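Local coordinates for vesicular integral-membrane protein VIP36 (Canis lupus familiaris, PDB 2DUO) that acts as a calcium-dependent intracellular lectin that recognises high-mannose glycans and helps transport and sort the glycoproteins carrying them in the early secretory pathway, at residues 52-57 with 92-97. Numbering follows the deposited sequence.
Sequences SIWNHQ and DRLVPG
Trp54, on strand 50-55, lies against the backbone of Arg93 and Leu94 in a CH-pi contact between a beta-sheet and a loop. The fold is the beta-sandwich of the L-type (legume-like) lectins. Strand 50-55 belongs to its seven-stranded antiparallel sheet, and segment 92-97 is part of the long loop between strands 84-90 and 109-114. The contact lies away from the sugar and calcium sites. One indole face carries the central part of it. Arg93 CA sits 3.8 Å from the centroid of the six-membered ring, only 9° off the ring normal. Leu94 N rests over the same face, nearer the rim, and Arg93 CB packs on Trp54 CE3 at 3.5 Å. With CG anti to its own carbonyl carbon (chi1 -65°), Leu94 points back at the indole, and its CD2 branch lies 3.6 Å from Trp54 CD1. The indole also meets the ring of Trp88, and the Trp54 side chain touches Tyr204 of the adjacent strand 204-210.

Polar links flank the ring contact. Arg93 runs extended from CG to NE and carries its guanidinium away from the indole, past Trp54 CB toward His56, the two planes being 82° apart. There NH1 gives a weak, bent hydrogen bond to His56 O, at 3.2 Å. A long, weak ion pair joins the same nitrogen to Asp28. Water 2 accepts a hydrogen bond from Arg93 NH1 and can donate one to Asn55 O, though other acceptors may compete for its protons. At the pyrrole edge, water 1 lies in the ring plane. It accepts from Trp54 NE1 at 2.9 Å and donates to Val95 O at 3.0 Å.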
loop_
_atom_site.group_PDB
_atom_site.type_symbol
_atom_site.label_atom_id
_atom_site.label_comp_id
_atom_site.label_asym_id
_atom_site.label_seq_id
_atom_site.Cartn_x
_atom_site.Cartn_y
_atom_site.Cartn_z
ATOM N N SER A 52 1.147 5.418 10.110
ATOM C CA SER A 52 0.130 4.778 9.309
ATOM C C SER A 52 -1.215 5.492 9.347
ATOM O O SER A 52 -1.483 6.356 10.210
ATOM C CB SER A 52 -0.049 3.317 9.759
ATOM O OG SER A 52 -0.642 3.235 11.059
ATOM N N ILE A 53 -2.080 5.058 8.434
ATOM C CA ILE A 53 -3.460 5.462 8.393
ATOM C C ILE A 53 -4.243 4.170 8.129
ATOM O O ILE A 53 -3.849 3.384 7.247
ATOM C CB ILE A 53 -3.717 6.568 7.326
ATOM C CG1 ILE A 53 -5.104 7.177 7.528
ATOM C CG2 ILE A 53 -3.382 6.064 5.857
ATOM C CD1 ILE A 53 -5.694 7.925 6.325
ATOM N N TRP A 54 -5.301 3.946 8.915
ATOM C CA TRP A 54 -6.102 2.734 8.821
ATOM C C TRP A 54 -7.571 3.077 8.699
ATOM O O TRP A 54 -8.074 3.898 9.463
ATOM C CB TRP A 54 -5.853 1.812 10.028
ATOM C CG TRP A 54 -4.496 1.192 9.933
ATOM C CD1 TRP A 54 -3.330 1.661 10.477
ATOM C CD2 TRP A 54 -4.148 0.009 9.176
ATOM N NE1 TRP A 54 -2.280 0.826 10.131
ATOM C CE2 TRP A 54 -2.747 -0.189 9.332
ATOM C CE3 TRP A 54 -4.888 -0.905 8.391
ATOM C CZ2 TRP A 54 -2.059 -1.284 8.739
ATOM C CZ3 TRP A 54 -4.216 -1.983 7.799
ATOM C CH2 TRP A 54 -2.807 -2.164 7.982
ATOM N N ASN A 55 -8.242 2.465 7.724
ATOM C CA ASN A 55 -9.698 2.662 7.517
ATOM C C ASN A 55 -10.405 2.204 8.793
ATOM O O ASN A 55 -10.096 1.137 9.363
ATOM C CB ASN A 55 -10.143 1.838 6.285
ATOM C CG ASN A 55 -11.494 2.269 5.681
ATOM O OD1 ASN A 55 -12.102 1.468 4.949
ATOM N ND2 ASN A 55 -11.954 3.495 5.952
ATOM N N HIS A 56 -11.333 3.024 9.276
ATOM C CA HIS A 56 -11.881 2.793 10.614
ATOM C C HIS A 56 -12.763 1.540 10.748
ATOM O O HIS A 56 -13.010 1.086 11.868
ATOM C CB HIS A 56 -12.583 4.058 11.163
ATOM C CG HIS A 56 -14.014 4.199 10.743
ATOM N ND1 HIS A 56 -14.427 4.106 9.430
ATOM C CD2 HIS A 56 -15.128 4.455 11.471
ATOM C CE1 HIS A 56 -15.738 4.293 9.368
ATOM N NE2 HIS A 56 -16.187 4.494 10.594
ATOM N N GLN A 57 -13.211 0.988 9.615
ATOM C CA GLN A 57 -14.034 -0.237 9.558
ATOM C C GLN A 57 -13.500 -1.227 8.490
ATOM O O GLN A 57 -12.841 -0.792 7.534
ATOM C CB GLN A 57 -15.491 0.095 9.203
ATOM C CG GLN A 57 -16.248 0.917 10.253
ATOM C CD GLN A 57 -16.518 0.140 11.523
ATOM O OE1 GLN A 57 -17.353 -0.775 11.546
ATOM N NE2 GLN A 57 -15.819 0.500 12.596
ATOM N N ASP A 92 -5.346 -7.400 10.757
ATOM C CA ASP A 92 -5.072 -6.495 11.869
ATOM C C ASP A 92 -4.758 -5.111 11.336
ATOM O O ASP A 92 -4.531 -4.943 10.145
ATOM C CB ASP A 92 -3.862 -7.009 12.677
ATOM C CG ASP A 92 -4.095 -8.422 13.256
ATOM O OD1 ASP A 92 -5.271 -8.824 13.451
ATOM O OD2 ASP A 92 -3.094 -9.129 13.489
ATOM N N ARG A 93 -4.727 -4.123 12.229
ATOM C CA ARG A 93 -4.499 -2.733 11.840
ATOM C C ARG A 93 -3.785 -1.980 12.969
ATOM O O ARG A 93 -3.688 -2.479 14.080
ATOM C CB ARG A 93 -5.854 -2.071 11.573
ATOM C CG ARG A 93 -6.868 -2.380 12.690
ATOM C CD ARG A 93 -7.941 -1.374 12.786
ATOM N NE ARG A 93 -8.905 -1.758 13.804
ATOM C CZ ARG A 93 -10.033 -1.108 14.054
ATOM N NH1 ARG A 93 -10.348 -0.032 13.349
ATOM N NH2 ARG A 93 -10.848 -1.550 15.009
ATOM N N LEU A 94 -3.286 -0.794 12.657
ATOM C CA LEU A 94 -2.766 0.157 13.648
ATOM C C LEU A 94 -1.468 -0.212 14.411
ATOM O O LEU A 94 -1.048 0.551 15.309
ATOM C CB LEU A 94 -3.887 0.552 14.636
ATOM C CG LEU A 94 -5.075 1.334 14.048
ATOM C CD1 LEU A 94 -6.261 1.353 15.034
ATOM C CD2 LEU A 94 -4.641 2.720 13.690
ATOM N N VAL A 95 -0.841 -1.341 14.066
ATOM C CA VAL A 95 0.357 -1.785 14.793
ATOM C C VAL A 95 1.580 -1.409 13.977
ATOM O O VAL A 95 1.691 -1.821 12.811
ATOM C CB VAL A 95 0.372 -3.321 15.073
ATOM C CG1 VAL A 95 1.628 -3.711 15.876
ATOM C CG2 VAL A 95 -0.917 -3.817 15.791
ATOM N N PRO A 96 2.473 -0.583 14.555
ATOM C CA PRO A 96 3.682 -0.187 13.838
ATOM C C PRO A 96 4.718 -1.300 13.873
ATOM O O PRO A 96 4.594 -2.231 14.659
ATOM C CB PRO A 96 4.157 1.048 14.618
ATOM C CG PRO A 96 3.685 0.776 16.024
ATOM C CD PRO A 96 2.376 0.057 15.886
ATOM N N GLY A 97 5.706 -1.222 12.992
ATOM C CA GLY A 97 6.723 -2.207 12.939
ATOM C C GLY A 97 7.698 -1.872 11.847
ATOM O O GLY A 97 7.712 -0.747 11.325
HETATM O O HOH W 1 0.454 0.210 11.002
HETATM O O HOH W 2 -8.730 1.602 12.018
#